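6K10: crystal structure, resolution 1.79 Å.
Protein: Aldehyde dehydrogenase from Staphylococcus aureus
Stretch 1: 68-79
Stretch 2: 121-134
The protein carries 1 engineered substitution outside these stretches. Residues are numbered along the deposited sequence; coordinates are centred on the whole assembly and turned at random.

Stretch 1 68-79: ATEIGITLKSIK
Stretch 2 121-134: FNYPFQLVFEPLIG

Two nearly parallel helices of one chain pack along a mixed polar and apolar seam, pinned at one end by a buried carboxylate that binds backbone NH groups and closed at the other by two isoleucines. Residues 68-79 are helical throughout, with a wider pi-type turn at 68-71 and Glu70 at phi/psi -132/-62; the second stretch passes from loop or turn, with Tyr123 extended at -123/72, into a helix that continues past 134 and is kinked at Pro131, whose nitrogen carries no hydrogen to bond the preceding turn. Later residues of both stretches keep near-helical values. The axes approach to 9.3 Å and their N-to-C directions differ by 16°; the register runs in the same direction, four residues against four and then four against three: CA to CA, Glu70 lies 4.6 Å from Gln126, Thr74 6.3 Å from Glu130 and Ile78 6.4 Å from Ile133. The two stretches bury 613 Å² between them.

Glu70 is the anchor. Its CA-to-CB bond points sideways, but chi1 m (-49°) and chi2 at -119° bring the carboxylate to the other stretch, where OE1 accepts hydrogen bonds from Phe125 N at 3.0 Å and Gln126 N at 2.9 Å, the latter the straighter at 165°. A buried acceptor suits this place because neither NH has a backbone partner within its own stretch, and one carboxylate oxygen serves both. Glu70 OE2 lies 3.3 Å from Pro124 CD and is satisfied elsewhere in the structure.

Gln126, chi1 t and chi2 p, points toward the first helix as a knob among Thr69, Glu70, Ile73 and Thr74. Its CB lies 3.4 Å from Thr69 O, and its OE1 comes within 3.0 Å of Thr74 OG1 and 3.5 Å of Ile73 CG2. Thr74, chi1 m, donates from OG1 to Glu70 O at 2.6 Å, returning its hydroxyl to its own helix, while its CG2 meets Phe129 CB at 3.7 Å. A small branched residue can thus serve both needs.

Aromatic side chains broaden the N-terminal half of the contact. Phe125, chi1 t, points toward the first helix, with Glu70 O at its ring edge and CE1 4.1 Å from Ile71 CA. Tyr123, chi1 m, presents its ring edge to Thr69, with CE2 3.6 Å from OG1.

Farther along, Ser77, chi1 t, points toward the second helix and donates from OG to Glu130 OE2 at 2.7 Å; Glu130, chi1 t and chi2 p, starts sideways before its end comes nearer. Serine's short side chain delivers that hydroxyl while Ile133, chi1 m and chi2 t, reaches in beside it: Ile133 CD1 lies 3.6 Å from Ser77 OG, 3.8 Å from Thr74 O and 3.5 Å from Ile78 CG1, the last apolar against apolar.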

# COMPACT_ATOMS: atom_id res chain seq x y z
N ALA A 68 25.68 3.20 14.57
CA ALA A 68 24.34 3.05 15.14
C ALA A 68 23.25 3.36 14.14
O ALA A 68 22.14 2.82 14.24
CB ALA A 68 24.20 3.94 16.38
N THR A 69 23.52 4.23 13.15
CA THR A 69 22.48 4.67 12.23
C THR A 69 22.65 4.17 10.80
O THR A 69 21.73 4.36 10.00
CB THR A 69 22.41 6.21 12.21
OG1 THR A 69 23.61 6.75 11.65
CG2 THR A 69 22.21 6.76 13.62
N GLU A 70 23.78 3.56 10.46
CA GLU A 70 23.97 3.11 9.08
C GLU A 70 24.46 1.67 8.99
O GLU A 70 23.77 0.81 8.42
CB GLU A 70 24.93 4.04 8.33
CG GLU A 70 24.61 5.52 8.48
CD GLU A 70 24.30 6.20 7.15
OE1 GLU A 70 23.94 5.51 6.18
OE2 GLU A 70 24.40 7.44 7.09
N ILE A 71 25.64 1.37 9.53
CA ILE A 71 26.24 0.05 9.32
C ILE A 71 25.63 -0.98 10.26
O ILE A 71 25.09 -2.00 9.81
CB ILE A 71 27.77 0.11 9.50
CG1 ILE A 71 28.38 1.09 8.50
CG2 ILE A 71 28.37 -1.27 9.32
CD1 ILE A 71 29.89 1.12 8.56
N GLY A 72 25.73 -0.74 11.57
CA GLY A 72 25.32 -1.76 12.53
C GLY A 72 23.85 -2.11 12.42
O GLY A 72 23.47 -3.28 12.50
N ILE A 73 23.00 -1.10 12.24
CA ILE A 73 21.56 -1.34 12.12
C ILE A 73 21.26 -2.15 10.86
O ILE A 73 20.31 -2.94 10.85
CB ILE A 73 20.80 -0.00 12.15
CG1 ILE A 73 19.29 -0.23 12.17
CG2 ILE A 73 21.20 0.88 10.98
CD1 ILE A 73 18.52 0.94 12.74
N THR A 74 22.06 -1.98 9.81
CA THR A 74 21.86 -2.76 8.59
C THR A 74 22.28 -4.21 8.79
O THR A 74 21.56 -5.14 8.41
CB THR A 74 22.63 -2.13 7.43
OG1 THR A 74 22.14 -0.80 7.20
CG2 THR A 74 22.48 -2.95 6.16
N LEU A 75 23.45 -4.43 9.40
CA LEU A 75 23.90 -5.78 9.70
C LEU A 75 22.88 -6.51 10.57
O LEU A 75 22.56 -7.68 10.32
CB LEU A 75 25.26 -5.74 10.39
CG LEU A 75 26.45 -5.32 9.53
CD1 LEU A 75 27.70 -5.24 10.37
CD2 LEU A 75 26.63 -6.29 8.37
N LYS A 76 22.36 -5.83 11.59
CA LYS A 76 21.34 -6.43 12.44
C LYS A 76 20.08 -6.78 11.64
O LYS A 76 19.47 -7.83 11.86
CB LYS A 76 21.00 -5.49 13.59
CG LYS A 76 20.16 -6.11 14.69
N SER A 77 19.69 -5.91 10.71
CA SER A 77 18.49 -6.17 9.91
C SER A 77 18.70 -7.35 8.97
O SER A 77 17.79 -8.17 8.79
CB SER A 77 18.10 -4.91 9.14
OG SER A 77 16.90 -5.12 8.41
N ILE A 78 19.87 -7.45 8.34
CA ILE A 78 20.17 -8.60 7.49
C ILE A 78 20.07 -9.88 8.29
O ILE A 78 19.45 -10.87 7.85
CB ILE A 78 21.57 -8.46 6.86
CG1 ILE A 78 21.64 -7.25 5.93
CG2 ILE A 78 21.94 -9.74 6.11
CD1 ILE A 78 23.05 -6.87 5.54
N LYS A 79 20.67 -9.90 9.48
CA LYS A 79 20.63 -11.07 10.34
C LYS A 79 19.19 -11.50 10.62
O LYS A 79 18.85 -12.68 10.52
CB LYS A 79 21.38 -10.78 11.64
CG LYS A 79 21.43 -11.91 12.64
CD LYS A 79 20.38 -11.70 13.71
CE LYS A 79 20.50 -12.70 14.84
NZ LYS A 79 20.15 -12.14 16.17
N PHE A 121 20.85 11.75 0.47
CA PHE A 121 22.21 11.96 0.95
C PHE A 121 22.38 11.79 2.45
O PHE A 121 23.52 11.61 2.90
CB PHE A 121 22.69 13.37 0.56
CG PHE A 121 22.04 14.48 1.37
CD1 PHE A 121 22.53 14.82 2.62
CD2 PHE A 121 20.98 15.20 0.86
CE1 PHE A 121 21.95 15.83 3.36
CE2 PHE A 121 20.40 16.22 1.60
CZ PHE A 121 20.89 16.54 2.85
N ASN A 122 21.31 11.89 3.25
CA ASN A 122 21.50 12.13 4.68
C ASN A 122 21.86 10.87 5.46
O ASN A 122 22.70 10.92 6.36
CB ASN A 122 20.26 12.81 5.27
CG ASN A 122 18.99 11.99 5.09
OD1 ASN A 122 18.75 11.41 4.03
ND2 ASN A 122 18.15 11.98 6.12
N TYR A 123 21.23 9.74 5.14
CA TYR A 123 21.69 8.43 5.61
C TYR A 123 21.92 7.59 4.36
O TYR A 123 21.16 6.66 4.07
CB TYR A 123 20.70 7.78 6.58
CG TYR A 123 20.55 8.57 7.86
CD1 TYR A 123 19.72 9.67 7.93
CD2 TYR A 123 21.26 8.21 9.00
CE1 TYR A 123 19.59 10.40 9.09
CE2 TYR A 123 21.14 8.93 10.17
CZ TYR A 123 20.30 10.02 10.21
OH TYR A 123 20.17 10.75 11.38
N PRO A 124 22.98 7.90 3.61
CA PRO A 124 23.07 7.41 2.23
C PRO A 124 23.32 5.92 2.13
O PRO A 124 23.09 5.34 1.07
CB PRO A 124 24.25 8.21 1.66
CG PRO A 124 25.10 8.52 2.85
CD PRO A 124 24.16 8.68 4.01
N PHE A 125 23.79 5.29 3.20
CA PHE A 125 24.02 3.85 3.23
C PHE A 125 22.77 3.12 3.72
O PHE A 125 22.26 2.23 3.03
CB PHE A 125 25.24 3.54 4.10
CG PHE A 125 25.58 2.09 4.19
CD1 PHE A 125 25.06 1.30 5.20
CD2 PHE A 125 26.45 1.50 3.28
CE1 PHE A 125 25.38 -0.04 5.30
CE2 PHE A 125 26.77 0.16 3.37
CZ PHE A 125 26.24 -0.61 4.38
N GLN A 126 22.27 3.50 4.90
CA GLN A 126 21.10 2.83 5.47
C GLN A 126 19.89 2.92 4.56
O GLN A 126 19.13 1.95 4.42
CB GLN A 126 20.79 3.41 6.86
CG GLN A 126 19.33 3.29 7.29
CD GLN A 126 18.94 1.89 7.72
OE1 GLN A 126 19.77 0.98 7.76
NE2 GLN A 126 17.67 1.72 8.06
N LEU A 127 19.68 4.08 3.93
CA LEU A 127 18.51 4.24 3.08
C LEU A 127 18.65 3.54 1.73
O LEU A 127 17.68 3.49 0.98
CB LEU A 127 18.20 5.72 2.90
CG LEU A 127 17.85 6.41 4.23
CD1 LEU A 127 17.85 7.92 4.09
CD2 LEU A 127 16.51 5.91 4.75
N VAL A 128 19.83 3.02 1.41
CA VAL A 128 19.96 2.07 0.31
C VAL A 128 19.67 0.65 0.79
O VAL A 128 18.89 -0.08 0.16
CB VAL A 128 21.36 2.17 -0.33
CG1 VAL A 128 21.67 0.90 -1.13
CG2 VAL A 128 21.47 3.38 -1.23
N PHE A 129 20.25 0.24 1.92
CA PHE A 129 20.32 -1.18 2.22
C PHE A 129 19.15 -1.71 3.04
O PHE A 129 18.80 -2.89 2.89
CB PHE A 129 21.66 -1.50 2.89
CG PHE A 129 22.82 -1.49 1.94
CD1 PHE A 129 23.11 -2.61 1.19
CD2 PHE A 129 23.61 -0.36 1.77
CE1 PHE A 129 24.16 -2.62 0.29
CE2 PHE A 129 24.66 -0.37 0.87
CZ PHE A 129 24.94 -1.50 0.13
N GLU A 130 18.51 -0.88 3.87
CA GLU A 130 17.30 -1.37 4.53
C GLU A 130 16.18 -1.67 3.53
O GLU A 130 15.57 -2.74 3.62
CB GLU A 130 16.85 -0.40 5.63
CG GLU A 130 15.56 -0.84 6.31
CD GLU A 130 15.62 -2.29 6.80
OE1 GLU A 130 14.60 -3.01 6.66
OE2 GLU A 130 16.67 -2.71 7.33
N PRO A 131 15.88 -0.80 2.55
CA PRO A 131 14.97 -1.25 1.48
C PRO A 131 15.49 -2.47 0.73
O PRO A 131 14.71 -3.38 0.44
CB PRO A 131 14.85 -0.03 0.56
CG PRO A 131 15.31 1.11 1.35
CD PRO A 131 16.30 0.60 2.34
N LEU A 132 16.79 -2.51 0.43
CA LEU A 132 17.34 -3.62 -0.34
C LEU A 132 17.13 -4.95 0.36
O LEU A 132 16.80 -5.96 -0.29
CB LEU A 132 18.83 -3.39 -0.60
CG LEU A 132 19.49 -4.44 -1.49
CD1 LEU A 132 18.93 -4.36 -2.91
CD2 LEU A 132 21.00 -4.31 -1.49
N ILE A 133 17.33 -4.99 1.68
CA ILE A 133 17.09 -6.21 2.44
C ILE A 133 15.68 -6.72 2.18
O ILE A 133 15.47 -7.91 1.91
CB ILE A 133 17.34 -5.97 3.94
CG1 ILE A 133 18.80 -5.64 4.21
CG2 ILE A 133 16.92 -7.19 4.73
CD1 ILE A 133 19.03 -4.98 5.55
N GLY A 134 14.70 -5.82 2.26
CA GLY A 134 13.33 -6.22 1.98
C GLY A 134 13.16 -6.72 0.56
O GLY A 134 12.52 -7.75 0.32